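Local coordinates for dinitrogenase iron-molybdenum cofactor biosynthesis domain-containing protein (Pyrococcus horikoshii, PDB 2YX6), which is of unknown cellular function but binds ADP and belongs to a family named for, and probably related to, biosynthesis of the nitrogenase iron-molybdenum cofactor, at residues A[20-32]-A[36-47]. Sequence-based numbering, arbitrary orientation.
Sequences HFGRSRYFVFVDI and DVKNVEVVEVPF
Strands 26-33 and 36-44 form an antiparallel beta hairpin at one margin of a mixed sheet, with 36-44 outermost within the chain. Phe29 and Glu41 make a hydrogen-bonded pair, Phe29 N to Glu41 O and Glu41 N to Phe29 O both 2.9 Å, each donor in the carbonyl plane. Near the turn a beta bulge shifts the register: Asp31 N donates to Asn39 O, whereas Asp31 O accepts from Lys38 N at 2.7 Å. Side chains then sort by face. On one, Phe29 offers its ring edge to Val43, CE2 to CG2 3.5 Å, the two side chains crossing at about a right angle. Val45 CG2 likewise meets the Phe27 ring at its edge, 3.4 Å from CD2; with CG1 anti to the backbone N (chi1 -163°), the other branch is turned to that ring. Helix 54-61 packs on this face, Ile59 against both phenylalanines. Toward the turn, still on the phenylalanine face, Asp31 lies alongside Asn39, CB to CB 3.8 Å, while its OD2 forms a salt bridge to Arg2. On the opposite face Val28 CG1 touches Val40 CG1 at 3.9 Å and Val30 meets Val37; Val28, Val30 and Val37 pack against helix 95-103. Backbone bonds thus set the register, and apolar contacts bury the inner strand between two helices, while the outer strand keeps much of its surface to solvent.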
loop_
_atom_site.group_PDB
_atom_site.type_symbol
_atom_site.label_atom_id
_atom_site.label_comp_id
_atom_site.label_asym_id
_atom_site.label_seq_id
_atom_site.Cartn_x
_atom_site.Cartn_y
_atom_site.Cartn_z
ATOM N N HIS A 20 -16.662 -7.569 2.545
ATOM C CA HIS A 20 -15.836 -8.362 3.482
ATOM C C HIS A 20 -14.722 -9.129 2.785
ATOM O O HIS A 20 -14.973 -10.148 2.167
ATOM C CB HIS A 20 -16.679 -9.359 4.312
ATOM C CG HIS A 20 -17.643 -8.701 5.260
ATOM N ND1 HIS A 20 -17.231 -8.018 6.385
ATOM C CD2 HIS A 20 -19.002 -8.657 5.268
ATOM C CE1 HIS A 20 -18.291 -7.564 7.037
ATOM N NE2 HIS A 20 -19.376 -7.927 6.372
ATOM N N PHE A 21 -13.490 -8.655 2.933
ATOM C CA PHE A 21 -12.346 -9.374 2.420
ATOM C C PHE A 21 -12.323 -10.732 3.151
ATOM O O PHE A 21 -12.716 -10.877 4.319
ATOM C CB PHE A 21 -11.039 -8.596 2.637
ATOM C CG PHE A 21 -9.828 -9.378 2.282
ATOM C CD1 PHE A 21 -9.263 -10.268 3.199
ATOM C CD2 PHE A 21 -9.276 -9.275 1.003
ATOM C CE1 PHE A 21 -8.178 -11.060 2.864
ATOM C CE2 PHE A 21 -8.182 -10.059 0.645
ATOM C CZ PHE A 21 -7.637 -10.948 1.557
ATOM N N GLY A 22 -11.894 -11.763 2.496
ATOM C CA GLY A 22 -11.742 -12.970 3.340
ATOM C C GLY A 22 -12.928 -13.865 3.111
ATOM O O GLY A 22 -12.755 -15.007 2.732
ATOM N N ARG A 23 -14.141 -13.338 3.240
ATOM C CA ARG A 23 -15.284 -14.141 2.816
ATOM C C ARG A 23 -15.598 -13.994 1.322
ATOM O O ARG A 23 -16.368 -14.746 0.767
ATOM C CB ARG A 23 -16.493 -13.870 3.706
ATOM C CG ARG A 23 -16.386 -14.579 5.076
ATOM C CD ARG A 23 -15.153 -14.160 5.963
ATOM N NE ARG A 23 -15.160 -12.764 6.448
ATOM C CZ ARG A 23 -14.296 -12.276 7.346
ATOM N NH1 ARG A 23 -14.391 -11.004 7.719
ATOM N NH2 ARG A 23 -13.340 -13.058 7.862
ATOM N N SER A 24 -14.938 -13.063 0.652
ATOM C CA SER A 24 -15.128 -12.876 -0.781
ATOM C C SER A 24 -14.608 -14.080 -1.639
ATOM O O SER A 24 -13.643 -14.776 -1.287
ATOM C CB SER A 24 -14.458 -11.585 -1.200
ATOM O OG SER A 24 -13.147 -11.943 -1.534
ATOM N N ARG A 25 -15.274 -14.319 -2.758
ATOM C CA ARG A 25 -15.009 -15.525 -3.550
ATOM C C ARG A 25 -14.446 -15.240 -4.933
ATOM O O ARG A 25 -14.037 -16.159 -5.633
ATOM C CB ARG A 25 -16.236 -16.446 -3.606
ATOM C CG ARG A 25 -16.568 -17.204 -2.208
ATOM C CD ARG A 25 -15.673 -18.476 -1.810
ATOM N NE ARG A 25 -14.371 -18.092 -1.223
ATOM C CZ ARG A 25 -14.126 -17.849 0.083
ATOM N NH1 ARG A 25 -12.899 -17.470 0.467
ATOM N NH2 ARG A 25 -15.080 -17.976 1.024
ATOM N N TYR A 26 -14.391 -13.959 -5.299
ATOM C CA TYR A 26 -13.750 -13.531 -6.535
ATOM C C TYR A 26 -12.799 -12.386 -6.270
ATOM O O TYR A 26 -13.040 -11.555 -5.429
ATOM C CB TYR A 26 -14.827 -13.053 -7.499
ATOM C CG TYR A 26 -15.876 -14.142 -7.876
ATOM C CD1 TYR A 26 -15.597 -15.106 -8.832
ATOM C CD2 TYR A 26 -17.111 -14.177 -7.261
ATOM C CE1 TYR A 26 -16.526 -16.103 -9.181
ATOM C CE2 TYR A 26 -18.075 -15.173 -7.586
ATOM C CZ TYR A 26 -17.766 -16.132 -8.552
ATOM O OH TYR A 26 -18.718 -17.081 -8.907
ATOM N N PHE A 27 -11.713 -12.333 -7.019
ATOM C CA PHE A 27 -10.741 -11.269 -6.905
ATOM C C PHE A 27 -10.478 -10.787 -8.299
ATOM O O PHE A 27 -10.442 -11.576 -9.244
ATOM C CB PHE A 27 -9.439 -11.743 -6.275
ATOM C CG PHE A 27 -9.416 -11.599 -4.770
ATOM C CD1 PHE A 27 -8.823 -10.477 -4.173
ATOM C CD2 PHE A 27 -10.073 -12.514 -3.961
ATOM C CE1 PHE A 27 -8.843 -10.320 -2.792
ATOM C CE2 PHE A 27 -10.109 -12.345 -2.556
ATOM C CZ PHE A 27 -9.488 -11.291 -1.996
ATOM N N VAL A 28 -10.234 -9.497 -8.411
ATOM C CA VAL A 28 -9.803 -8.872 -9.671
ATOM C C VAL A 28 -8.379 -8.329 -9.538
ATOM O O VAL A 28 -8.070 -7.615 -8.614
ATOM C CB VAL A 28 -10.772 -7.692 -10.014
ATOM C CG1 VAL A 28 -10.358 -6.952 -11.280
ATOM C CG2 VAL A 28 -12.194 -8.166 -10.084
ATOM N N PHE A 29 -7.512 -8.678 -10.478
ATOM C CA PHE A 29 -6.098 -8.301 -10.505
ATOM C C PHE A 29 -5.965 -7.357 -11.680
ATOM O O PHE A 29 -6.333 -7.695 -12.816
ATOM C CB PHE A 29 -5.197 -9.549 -10.686
ATOM C CG PHE A 29 -5.242 -10.463 -9.537
ATOM C CD1 PHE A 29 -4.425 -10.233 -8.436
ATOM C CD2 PHE A 29 -6.173 -11.482 -9.478
ATOM C CE1 PHE A 29 -4.474 -11.074 -7.311
ATOM C CE2 PHE A 29 -6.234 -12.334 -8.339
ATOM C CZ PHE A 29 -5.346 -12.127 -7.280
ATOM N N VAL A 30 -5.472 -6.170 -11.406
ATOM C CA VAL A 30 -5.416 -5.161 -12.458
ATOM C C VAL A 30 -3.990 -4.703 -12.630
ATOM O O VAL A 30 -3.370 -4.180 -11.643
ATOM C CB VAL A 30 -6.238 -3.886 -12.085
ATOM C CG1 VAL A 30 -6.110 -2.870 -13.277
ATOM C CG2 VAL A 30 -7.725 -4.252 -11.814
ATOM N N ASP A 31 -3.463 -4.853 -13.848
ATOM C CA ASP A 31 -2.150 -4.360 -14.159
ATOM C C ASP A 31 -2.168 -2.940 -14.648
ATOM O O ASP A 31 -2.764 -2.637 -15.695
ATOM C CB ASP A 31 -1.483 -5.203 -15.228
ATOM C CG ASP A 31 -1.034 -6.505 -14.689
ATOM O OD1 ASP A 31 -1.885 -7.240 -14.161
ATOM O OD2 ASP A 31 0.169 -6.787 -14.814
ATOM N N ILE A 32 -1.495 -2.076 -13.901
ATOM C CA ILE A 32 -1.543 -0.641 -14.199
ATOM C C ILE A 32 -0.131 -0.199 -14.627
ATOM O O ILE A 32 0.883 -0.536 -13.986
ATOM C CB ILE A 32 -2.155 0.152 -13.018
ATOM C CG1 ILE A 32 -3.623 -0.253 -12.908
ATOM C CG2 ILE A 32 -2.071 1.697 -13.264
ATOM C CD1 ILE A 32 -4.367 0.160 -11.616
ATOM N N ASP A 36 -2.507 3.850 -17.469
ATOM C CA ASP A 36 -3.053 2.809 -18.353
ATOM C C ASP A 36 -3.273 1.461 -17.633
ATOM O O ASP A 36 -2.422 0.978 -16.906
ATOM C CB ASP A 36 -2.283 2.658 -19.700
ATOM C CG ASP A 36 -2.986 3.420 -20.881
ATOM O OD1 ASP A 36 -3.471 2.842 -21.908
ATOM O OD2 ASP A 36 -3.076 4.651 -20.822
ATOM N N VAL A 37 -4.462 0.931 -17.848
ATOM C CA VAL A 37 -4.887 -0.354 -17.346
ATOM C C VAL A 37 -4.524 -1.324 -18.460
ATOM O O VAL A 37 -5.208 -1.331 -19.494
ATOM C CB VAL A 37 -6.424 -0.350 -17.152
ATOM C CG1 VAL A 37 -6.987 -1.796 -17.063
ATOM C CG2 VAL A 37 -6.800 0.536 -15.935
ATOM N N LYS A 38 -3.468 -2.110 -18.258
ATOM C CA LYS A 38 -2.936 -3.015 -19.270
ATOM C C LYS A 38 -3.559 -4.414 -19.298
ATOM O O LYS A 38 -3.481 -5.117 -20.286
ATOM C CB LYS A 38 -1.421 -3.124 -19.088
ATOM C CG LYS A 38 -0.656 -2.000 -19.795
ATOM C CD LYS A 38 -0.095 -2.466 -21.134
ATOM C CE LYS A 38 1.324 -3.035 -21.011
ATOM N NZ LYS A 38 2.330 -1.928 -21.249
ATOM N N ASN A 39 -4.144 -4.842 -18.191
ATOM C CA ASN A 39 -4.651 -6.186 -18.094
ATOM C C ASN A 39 -5.623 -6.248 -16.925
ATOM O O ASN A 39 -5.360 -5.612 -15.877
ATOM C CB ASN A 39 -3.466 -7.097 -17.890
ATOM C CG ASN A 39 -3.784 -8.540 -18.147
ATOM O OD1 ASN A 39 -4.158 -9.297 -17.233
ATOM N ND2 ASN A 39 -3.580 -8.964 -19.387
ATOM N N VAL A 40 -6.746 -6.951 -17.121
ATOM C CA VAL A 40 -7.649 -7.308 -16.028
ATOM C C VAL A 40 -7.760 -8.830 -15.956
ATOM O O VAL A 40 -7.848 -9.507 -16.972
ATOM C CB VAL A 40 -9.022 -6.719 -16.223
ATOM C CG1 VAL A 40 -10.041 -7.273 -15.173
ATOM C CG2 VAL A 40 -8.948 -5.193 -16.237
ATOM N N GLU A 41 -7.688 -9.374 -14.750
ATOM C CA GLU A 41 -7.715 -10.813 -14.568
ATOM C C GLU A 41 -8.707 -11.066 -13.477
ATOM O O GLU A 41 -8.595 -10.497 -12.396
ATOM C CB GLU A 41 -6.301 -11.341 -14.261
ATOM C CG GLU A 41 -6.250 -12.733 -13.627
ATOM C CD GLU A 41 -5.381 -13.742 -14.393
ATOM O OE1 GLU A 41 -5.539 -14.968 -14.112
ATOM O OE2 GLU A 41 -4.562 -13.353 -15.293
ATOM N N VAL A 42 -9.691 -11.920 -13.775
ATOM C CA VAL A 42 -10.801 -12.174 -12.888
ATOM C C VAL A 42 -10.766 -13.649 -12.486
ATOM O O VAL A 42 -11.089 -14.517 -13.299
ATOM C CB VAL A 42 -12.095 -11.921 -13.601
ATOM C CG1 VAL A 42 -13.201 -12.125 -12.664
ATOM C CG2 VAL A 42 -12.122 -10.471 -14.177
ATOM N N VAL A 43 -10.296 -13.947 -11.282
ATOM C CA VAL A 43 -10.213 -15.385 -10.865
ATOM C C VAL A 43 -11.037 -15.653 -9.616
ATOM O O VAL A 43 -11.500 -14.711 -8.953
ATOM C CB VAL A 43 -8.772 -15.856 -10.713
ATOM C CG1 VAL A 43 -8.003 -15.752 -12.077
ATOM C CG2 VAL A 43 -8.104 -15.020 -9.710
ATOM N N GLU A 44 -11.266 -16.924 -9.295
ATOM C CA GLU A 44 -11.989 -17.218 -8.076
ATOM C C GLU A 44 -11.090 -17.709 -6.976
ATOM O O GLU A 44 -9.939 -18.101 -7.209
ATOM C CB GLU A 44 -13.243 -18.085 -8.309
ATOM C CG GLU A 44 -13.083 -19.209 -9.270
ATOM C CD GLU A 44 -14.310 -20.170 -9.239
ATOM O OE1 GLU A 44 -15.057 -20.289 -10.266
ATOM O OE2 GLU A 44 -14.555 -20.792 -8.160
ATOM N N VAL A 45 -11.560 -17.588 -5.750
ATOM C CA VAL A 45 -10.758 -18.030 -4.608
ATOM C C VAL A 45 -11.029 -19.520 -4.378
ATOM O O VAL A 45 -12.192 -19.969 -4.457
ATOM C CB VAL A 45 -11.070 -17.232 -3.287
ATOM C CG1 VAL A 45 -9.949 -17.427 -2.293
ATOM C CG2 VAL A 45 -11.192 -15.729 -3.559
ATOM N N PRO A 46 -9.963 -20.296 -4.126
ATOM C CA PRO A 46 -10.018 -21.692 -3.629
ATOM C C PRO A 46 -10.851 -21.947 -2.333
ATOM O O PRO A 46 -10.920 -21.074 -1.459
ATOM C CB PRO A 46 -8.541 -22.036 -3.415
ATOM C CG PRO A 46 -7.811 -21.118 -4.404
ATOM C CD PRO A 46 -8.582 -19.845 -4.383
ATOM N N PHE A 47 -11.467 -23.148 -2.279
ATOM C CA PHE A 47 -12.296 -23.757 -1.184
ATOM C C PHE A 47 -13.767 -23.348 -1.236
ATOM O O PHE A 47 -14.145 -22.251 -0.784
ATOM C CB PHE A 47 -11.716 -23.598 0.249
ATOM C CG PHE A 47 -10.773 -24.743 0.708
ATOM C CD1 PHE A 47 -11.078 -26.092 0.467
ATOM C CD2 PHE A 47 -9.584 -24.444 1.430
ATOM C CE1 PHE A 47 -10.206 -27.129 0.902
ATOM C CE2 PHE A 47 -8.704 -25.476 1.880
ATOM C CZ PHE A 47 -9.025 -26.820 1.622
#